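Local coordinates for ribonuclease VapC (PDB 7BY3), which is probably the toxin of a toxin-antitoxin pair, a magnesium-dependent ribonuclease of the PIN-domain family, at residues B[10-15]-B[24-29]; B[15-20]-B[58-63]. All blocks are in the same frame, centred on the assembly; numbering follows the deposited sequence.

Both contacts are buried, apolar packings made by helix 10-17, which meets helix 21-28 in interaction 1 and helix 54-61 in interaction 2. Interaction 1 joins consecutive helices through branched aliphatic side chains and one alanine methyl. Interaction 2 brings in a helix distant in sequence and replaces the branched chains of helix 10-17 with an aromatic ring presented by its edge. All four touching residues of the first are buried; in the second, Ala60 is partly exposed. The two are joined where Leu27 CD1 lies 3.5 Å from Leu16 CD2 and Leu13 CD1 lies 3.6 Å from Leu61 CD2. Beside interaction 1 runs a Lys24-Glu28 salt bridge; beside interaction 2, a Schellman motif and hydroxyl bonds from Ser62 and Thr63.

Interaction 1. Residues B[10-15]-B[24-29]; sequences TNILID and KQALEA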
ATOM      1  N   THR B  10      -0.123  12.359   6.853  1.00 32.85           N
ATOM      2  CA  THR B  10      -0.264  11.753   8.174  1.00 34.82           C
ATOM      3  C   THR B  10      -0.023  12.722   9.334  1.00 36.92           C
ATOM      4  O   THR B  10      -0.744  12.690  10.331  1.00 37.06           O
ATOM      5  CB  THR B  10       0.701  10.556   8.329  1.00 34.68           C
ATOM      6  OG1 THR B  10       0.564   9.681   7.202  1.00 32.57           O
ATOM      7  CG2 THR B  10       0.405   9.785   9.605  1.00 33.86           C
ATOM      8  N   ASN B  11       0.980  13.584   9.199  1.00 39.24           N
ATOM      9  CA  ASN B  11       1.374  14.474  10.290  1.00 41.58           C
ATOM     10  C   ASN B  11       0.273  15.450  10.713  1.00 40.39           C
ATOM     11  O   ASN B  11       0.236  15.891  11.863  1.00 40.92           O
ATOM     12  CB  ASN B  11       2.639  15.253   9.908  1.00 45.10           C
ATOM     13  CG  ASN B  11       2.500  15.992   8.587  1.00 43.03           C
ATOM     14  OD1 ASN B  11       2.916  15.498   7.539  1.00 43.07           O
ATOM     15  ND2 ASN B  11       1.916  17.182   8.634  1.00 52.23           N
ATOM     16  N   ILE B  12      -0.620  15.784   9.789  1.00 39.24           N
ATOM     17  CA  ILE B  12      -1.704  16.713  10.084  1.00 36.58           C
ATOM     18  C   ILE B  12      -2.795  16.040  10.907  1.00 35.66           C
ATOM     19  O   ILE B  12      -3.293  16.613  11.876  1.00 36.04           O
ATOM     20  CB  ILE B  12      -2.312  17.288   8.800  1.00 34.52           C
ATOM     21  CG1 ILE B  12      -1.264  18.114   8.060  1.00 35.19           C
ATOM     22  CG2 ILE B  12      -3.526  18.147   9.116  1.00 34.11           C
ATOM     23  CD1 ILE B  12      -1.788  18.772   6.828  1.00 35.40           C
ATOM     24  N   LEU B  13      -3.162  14.823  10.517  1.00 35.18           N
ATOM     25  CA  LEU B  13      -4.146  14.047  11.265  1.00 35.29           C
ATOM     26  C   LEU B  13      -3.655  13.777  12.685  1.00 35.94           C
ATOM     27  O   LEU B  13      -4.416  13.900  13.645  1.00 34.87           O
ATOM     28  CB  LEU B  13      -4.454  12.729  10.551  1.00 34.90           C
ATOM     29  CG  LEU B  13      -5.401  12.788   9.350  1.00 29.68           C
ATOM     30  CD1 LEU B  13      -5.643  11.394   8.812  1.00 37.01           C
ATOM     31  CD2 LEU B  13      -6.715  13.435   9.733  1.00 31.82           C
ATOM     32  N   ILE B  14      -2.382  13.414  12.808  1.00 38.17           N
ATOM     33  CA  ILE B  14      -1.759  13.197  14.108  1.00 38.69           C
ATOM     34  C   ILE B  14      -1.839  14.457  14.963  1.00 38.04           C
ATOM     35  O   ILE B  14      -2.192  14.399  16.140  1.00 37.84           O
ATOM     36  CB  ILE B  14      -0.283  12.769  13.963  1.00 40.10           C
ATOM     37  CG1 ILE B  14      -0.192  11.397  13.294  1.00 40.77           C
ATOM     38  CG2 ILE B  14       0.401  12.727  15.320  1.00 43.90           C
ATOM     39  CD1 ILE B  14      -0.874  10.296  14.075  1.00 41.87           C
ATOM     40  N   ASP B  15      -1.519  15.595  14.355  1.00 38.85           N
ATOM     41  CA  ASP B  15      -1.611  16.888  15.025  1.00 38.51           C
ATOM     42  C   ASP B  15      -3.011  17.144  15.558  1.00 36.91           C
ATOM     43  O   ASP B  15      -3.181  17.616  16.680  1.00 38.61           O
ATOM     44  CB  ASP B  15      -1.213  18.015  14.075  1.00 41.30           C
ATOM     45  CG  ASP B  15       0.204  18.491  14.295  1.00 45.06           C
ATOM     46  OD1 ASP B  15       0.866  17.997  15.230  1.00 48.81           O
ATOM     47  OD2 ASP B  15       0.659  19.363  13.528  1.00 43.79           O
ATOM     48  N   LYS B  24      -6.861  21.569  13.099  1.00 36.68           N
ATOM     49  CA  LYS B  24      -8.280  21.869  12.948  1.00 35.50           C
ATOM     50  C   LYS B  24      -8.469  22.945  11.881  1.00 37.96           C
ATOM     51  O   LYS B  24      -9.378  22.863  11.059  1.00 39.36           O
ATOM     52  CB  LYS B  24      -8.879  22.314  14.287  1.00 36.19           C
ATOM     53  CG  LYS B  24     -10.308  22.840  14.216  1.00 41.07           C
ATOM     54  CD  LYS B  24     -10.918  22.951  15.609  1.00 41.73           C
ATOM     55  CE  LYS B  24     -12.259  23.678  15.590  1.00 45.84           C
ATOM     56  NZ  LYS B  24     -12.132  25.106  15.184  1.00 46.18           N
ATOM     57  N   GLN B  25      -7.588  23.941  11.889  1.00 36.64           N
ATOM     58  CA  GLN B  25      -7.634  25.019  10.908  1.00 35.63           C
ATOM     59  C   GLN B  25      -7.178  24.555   9.533  1.00 34.31           C
ATOM     60  O   GLN B  25      -7.582  25.114   8.516  1.00 35.57           O
ATOM     61  CB  GLN B  25      -6.772  26.192  11.367  1.00 37.26           C
ATOM     62  CG  GLN B  25      -7.307  26.887  12.597  1.00 38.49           C
ATOM     63  CD  GLN B  25      -6.482  28.090  12.990  1.00 39.77           C
ATOM     64  OE1 GLN B  25      -5.360  28.273  12.518  1.00 38.33           O
ATOM     65  NE2 GLN B  25      -7.034  28.920  13.862  1.00 41.20           N
ATOM     66  N   ALA B  26      -6.326  23.537   9.505  1.00 33.93           N
ATOM     67  CA  ALA B  26      -5.854  22.980   8.244  1.00 32.71           C
ATOM     68  C   ALA B  26      -6.949  22.143   7.592  1.00 32.83           C
ATOM     69  O   ALA B  26      -7.112  22.154   6.373  1.00 32.73           O
ATOM     70  CB  ALA B  26      -4.603  22.146   8.465  1.00 33.86           C
ATOM     71  N   LEU B  27      -7.700  21.421   8.416  1.00 32.89           N
ATOM     72  CA  LEU B  27      -8.757  20.550   7.919  1.00 32.68           C
ATOM     73  C   LEU B  27     -10.029  21.319   7.566  1.00 34.54           C
ATOM     74  O   LEU B  27     -10.818  20.868   6.739  1.00 34.67           O
ATOM     75  CB  LEU B  27      -9.065  19.463   8.948  1.00 33.52           C
ATOM     76  CG  LEU B  27      -8.061  18.310   8.971  1.00 32.49           C
ATOM     77  CD1 LEU B  27      -8.270  17.447  10.191  1.00 32.15           C
ATOM     78  CD2 LEU B  27      -8.184  17.478   7.707  1.00 31.95           C
ATOM     79  N   GLU B  28     -10.228  22.473   8.196  1.00 37.11           N
ATOM     80  CA  GLU B  28     -11.371  23.326   7.878  1.00 38.46           C
ATOM     81  C   GLU B  28     -11.113  24.172   6.638  1.00 36.60           C
ATOM     82  O   GLU B  28     -12.048  24.637   5.991  1.00 43.19           O
ATOM     83  CB  GLU B  28     -11.714  24.243   9.055  1.00 41.71           C
ATOM     84  CG  GLU B  28     -12.304  23.533  10.256  1.00 46.68           C
ATOM     85  CD  GLU B  28     -12.603  24.483  11.400  1.00 58.08           C
ATOM     86  OE1 GLU B  28     -12.403  25.704  11.229  1.00 59.16           O
ATOM     87  OE2 GLU B  28     -13.034  24.008  12.471  1.00 54.25           O
ATOM     88  N   ALA B  29      -9.840  24.353   6.306  1.00 34.26           N
ATOM     89  CA  ALA B  29      -9.439  25.242   5.221  1.00 33.97           C
ATOM     90  C   ALA B  29      -9.761  24.674   3.846  1.00 34.83           C
ATOM     91  O   ALA B  29      -9.564  25.342   2.833  1.00 36.36           O
ATOM     92  CB  ALA B  29      -7.959  25.548   5.320  1.00 35.09           C
TER
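With chi1 of Ile12 at -64°, its CG2 methyl is anti to the backbone N and faces Ala26, whereas CG1 takes the place opposite the carbonyl carbon. CG2 meets the Ala26 CB methyl at 4.2 Å, methyl against methyl, with both CB atoms directed at the opposing helix. Leu13 reaches the contact differently: its CB leaves helix 10-17 away from helix 21-28, but the end of the side chain comes back, and its CD2 lies 4.3 Å from Leu27 CD1. Leu27 likewise approaches with the end of its chain, so the two leucines touch through one branch each. Between residues 10-15 and 24-29 the backbones come nearest at Ile12 and Ala26, whose CA atoms are 7.7 Å apart, a spacing that the small alanine permits. Tyr122 packs on both Ile12 and Ala26, and Leu13 continues into Thr40 and Val44 of helix 38-50. This is helix-on-helix packing within the PIN domain, involving the helix that follows strand 6-8; the Ile12 side chain is about 5 Å from that of Asp9, a predicted magnesium ligand. Within helix 21-28, Lys24, its CB directed away from residues 10-15, forms a salt bridge through NZ with Glu28 OE2 (3.1 Å), one turn on, the ammonium arriving on the syn side of the carboxylate but tilted 32° out of its plane. Asp15, on helix 10-17, is held by Arg107 and the Tyr122 hydroxyl. Between residues 10-15 and 24-29 the contact is apolar: 139 Å² is buried, without a polar bond to fix the register.

Interaction 2. Residues B[15-20]-B[58-63]; sequences DLFSGR and RMALST
The Phe17 ring meets helix 54-61 with its edge, taking Ala60 and Leu61 near its own plane. Ala60 CB lies 4.0 Å from Phe17 CE1, and Leu61 CD2 is 4.1 Å from Phe17 CE2, with CZ between them also touching both methyls. A chi1 of -70° sets the ring opposite the carbonyl carbon and carries its far rim across to the other helix. The Leu61 side chain crosses that of Phe17 obliquely and makes the contact through one branch, CD2; Ala60 instead offers its methyl directly from the helix. Val44 of helix 38-50 touches both Phe17 and Leu61, while Trp41 and Met45 also pack on Leu61, so that three helices of the PIN domain converge here. Just beyond Phe17, helix 10-17 closes in a Schellman motif: Gly19, at a phi of 92°, donates its N-H to Leu16 O, and Arg20 N reaches Asp15 O at 2.9 Å. Arg20 then occupies the N-cap position, right before helix 21-28. Past Leu61, two side-chain hydroxyls turn back onto backbone carbonyls three residues earlier. Thr63 OG1 donates to Ala60 O at 2.7 Å within the carbonyl plane, whereas Ser62 OG donates to Met59 O, also at 2.7 Å, from 38° above the plane of the Met59 carbonyl. A chain of another protein, probably the antitoxin, packs an apolar side chain on Phe17 and binds Arg20 by a salt bridge.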
ATOM      1  N   ASP B  15      -1.519  15.595  14.355  1.00 38.85           N
ATOM      2  CA  ASP B  15      -1.611  16.888  15.025  1.00 38.51           C
ATOM      3  C   ASP B  15      -3.011  17.144  15.558  1.00 36.91           C
ATOM      4  O   ASP B  15      -3.181  17.616  16.680  1.00 38.61           O
ATOM      5  CB  ASP B  15      -1.213  18.015  14.075  1.00 41.30           C
ATOM      6  CG  ASP B  15       0.204  18.491  14.295  1.00 45.06           C
ATOM      7  OD1 ASP B  15       0.866  17.997  15.230  1.00 48.81           O
ATOM      8  OD2 ASP B  15       0.659  19.363  13.528  1.00 43.79           O
ATOM      9  N   LEU B  16      -4.011  16.830  14.741  1.00 36.12           N
ATOM     10  CA  LEU B  16      -5.403  17.041  15.114  1.00 35.40           C
ATOM     11  C   LEU B  16      -5.797  16.211  16.328  1.00 36.41           C
ATOM     12  O   LEU B  16      -6.310  16.744  17.309  1.00 37.71           O
ATOM     13  CB  LEU B  16      -6.332  16.709  13.947  1.00 34.78           C
ATOM     14  CG  LEU B  16      -7.814  16.736  14.322  1.00 34.27           C
ATOM     15  CD1 LEU B  16      -8.321  18.168  14.406  1.00 34.64           C
ATOM     16  CD2 LEU B  16      -8.632  15.917  13.345  1.00 33.23           C
ATOM     17  N   PHE B  17      -5.557  14.905  16.252  1.00 35.91           N
ATOM     18  CA  PHE B  17      -5.914  13.999  17.339  1.00 36.63           C
ATOM     19  C   PHE B  17      -5.143  14.329  18.611  1.00 38.84           C
ATOM     20  O   PHE B  17      -5.626  14.092  19.716  1.00 40.17           O
ATOM     21  CB  PHE B  17      -5.666  12.545  16.936  1.00 35.35           C
ATOM     22  CG  PHE B  17      -6.618  12.035  15.896  1.00 34.87           C
ATOM     23  CD1 PHE B  17      -7.980  12.008  16.140  1.00 34.13           C
ATOM     24  CD2 PHE B  17      -6.152  11.574  14.675  1.00 34.49           C
ATOM     25  CE1 PHE B  17      -8.861  11.538  15.185  1.00 33.33           C
ATOM     26  CE2 PHE B  17      -7.027  11.104  13.716  1.00 32.35           C
ATOM     27  CZ  PHE B  17      -8.383  11.085  13.970  1.00 32.69           C
ATOM     28  N   SER B  18      -3.950  14.890  18.445  1.00 39.71           N
ATOM     29  CA  SER B  18      -3.122  15.269  19.582  1.00 42.24           C
ATOM     30  C   SER B  18      -3.548  16.622  20.142  1.00 42.40           C
ATOM     31  O   SER B  18      -2.997  17.096  21.134  1.00 57.84           O
ATOM     32  CB  SER B  18      -1.645  15.299  19.185  1.00 46.32           C
ATOM     33  OG  SER B  18      -1.205  14.014  18.779  1.00 52.15           O
ATOM     34  N   GLY B  19      -4.537  17.239  19.503  1.00 39.19           N
ATOM     35  CA  GLY B  19      -5.140  18.451  20.027  1.00 38.46           C
ATOM     36  C   GLY B  19      -4.560  19.774  19.568  1.00 38.52           C
ATOM     37  O   GLY B  19      -4.675  20.774  20.274  1.00 41.89           O
ATOM     38  N   ARG B  20      -3.928  19.791  18.399  1.00 38.73           N
ATOM     39  CA  ARG B  20      -3.418  21.039  17.839  1.00 38.54           C
ATOM     40  C   ARG B  20      -4.481  21.763  17.016  1.00 37.31           C
ATOM     41  O   ARG B  20      -4.962  21.241  16.011  1.00 37.42           O
ATOM     42  CB  ARG B  20      -2.185  20.776  16.976  1.00 40.83           C
ATOM     43  CG  ARG B  20      -1.056  20.073  17.705  1.00 44.41           C
ATOM     44  CD  ARG B  20       0.275  20.741  17.407  1.00 52.71           C
ATOM     45  NE  ARG B  20       1.402  19.998  17.959  1.00 65.39           N
ATOM     46  CZ  ARG B  20       2.656  20.438  17.963  1.00 62.99           C
ATOM     47  NH1 ARG B  20       2.949  21.626  17.450  1.00 65.15           N
ATOM     48  NH2 ARG B  20       3.619  19.691  18.487  1.00 64.45           N
ATOM     49  N   ARG B  58     -11.132   5.524  14.304  1.00 38.22           N
ATOM     50  CA  ARG B  58     -11.675   4.830  13.144  1.00 38.32           C
ATOM     51  C   ARG B  58     -12.973   5.489  12.673  1.00 38.24           C
ATOM     52  O   ARG B  58     -13.258   5.536  11.476  1.00 39.27           O
ATOM     53  CB  ARG B  58     -11.894   3.352  13.480  1.00 42.72           C
ATOM     54  CG  ARG B  58     -12.752   2.578  12.493  1.00 44.07           C
ATOM     55  CD  ARG B  58     -12.431   1.084  12.502  1.00 45.03           C
ATOM     56  NE  ARG B  58     -11.802   0.631  13.743  1.00 48.35           N
ATOM     57  CZ  ARG B  58     -12.454   0.381  14.877  1.00 53.63           C
ATOM     58  NH1 ARG B  58     -13.767   0.546  14.945  1.00 57.37           N
ATOM     59  NH2 ARG B  58     -11.787  -0.030  15.947  1.00 50.95           N
ATOM     60  N   MET B  59     -13.744   6.016  13.620  1.00 39.77           N
ATOM     61  CA  MET B  59     -14.962   6.756  13.302  1.00 39.25           C
ATOM     62  C   MET B  59     -14.656   8.049  12.555  1.00 36.16           C
ATOM     63  O   MET B  59     -15.299   8.364  11.556  1.00 36.76           O
ATOM     64  CB  MET B  59     -15.751   7.070  14.576  1.00 43.53           C
ATOM     65  CG  MET B  59     -16.594   5.913  15.090  1.00 52.30           C
ATOM     66  SD  MET B  59     -17.458   6.308  16.623  1.00 71.03           S
ATOM     67  CE  MET B  59     -18.317   4.770  16.936  1.00 57.97           C
ATOM     68  N   ALA B  60     -13.673   8.794  13.048  1.00 35.97           N
ATOM     69  CA  ALA B  60     -13.306  10.070  12.445  1.00 33.25           C
ATOM     70  C   ALA B  60     -12.653   9.880  11.079  1.00 32.12           C
ATOM     71  O   ALA B  60     -12.902  10.651  10.153  1.00 32.36           O
ATOM     72  CB  ALA B  60     -12.382  10.841  13.370  1.00 33.05           C
ATOM     73  N   LEU B  61     -11.822   8.850  10.958  1.00 31.66           N
ATOM     74  CA  LEU B  61     -11.092   8.595   9.721  1.00 30.57           C
ATOM     75  C   LEU B  61     -12.004   8.156   8.580  1.00 31.44           C
ATOM     76  O   LEU B  61     -11.703   8.399   7.411  1.00 30.46           O
ATOM     77  CB  LEU B  61     -10.012   7.537   9.949  1.00 29.70           C
ATOM     78  CG  LEU B  61      -8.819   7.968  10.802  1.00 30.06           C
ATOM     79  CD1 LEU B  61      -7.781   6.861  10.875  1.00 30.05           C
ATOM     80  CD2 LEU B  61      -8.204   9.242  10.252  1.00 28.80           C
ATOM     81  N   SER B  62     -13.119   7.519   8.921  1.00 33.13           N
ATOM     82  CA  SER B  62     -14.038   6.991   7.917  1.00 32.57           C
ATOM     83  C   SER B  62     -14.815   8.097   7.205  1.00 32.39           C
ATOM     84  O   SER B  62     -15.527   7.839   6.233  1.00 33.47           O
ATOM     85  CB  SER B  62     -15.008   5.997   8.557  1.00 35.12           C
ATOM     86  OG  SER B  62     -15.806   6.624   9.544  1.00 38.97           O
ATOM     87  N   THR B  63     -14.676   9.325   7.694  1.00 33.49           N
ATOM     88  CA  THR B  63     -15.309  10.483   7.071  1.00 32.83           C
ATOM     89  C   THR B  63     -14.438  11.034   5.944  1.00 32.54           C
ATOM     90  O   THR B  63     -14.839  11.942   5.218  1.00 32.61           O
ATOM     91  CB  THR B  63     -15.578  11.599   8.094  1.00 33.90           C
ATOM     92  OG1 THR B  63     -14.337  12.187   8.500  1.00 37.13           O
ATOM     93  CG2 THR B  63     -16.294  11.039   9.315  1.00 35.04           C
TER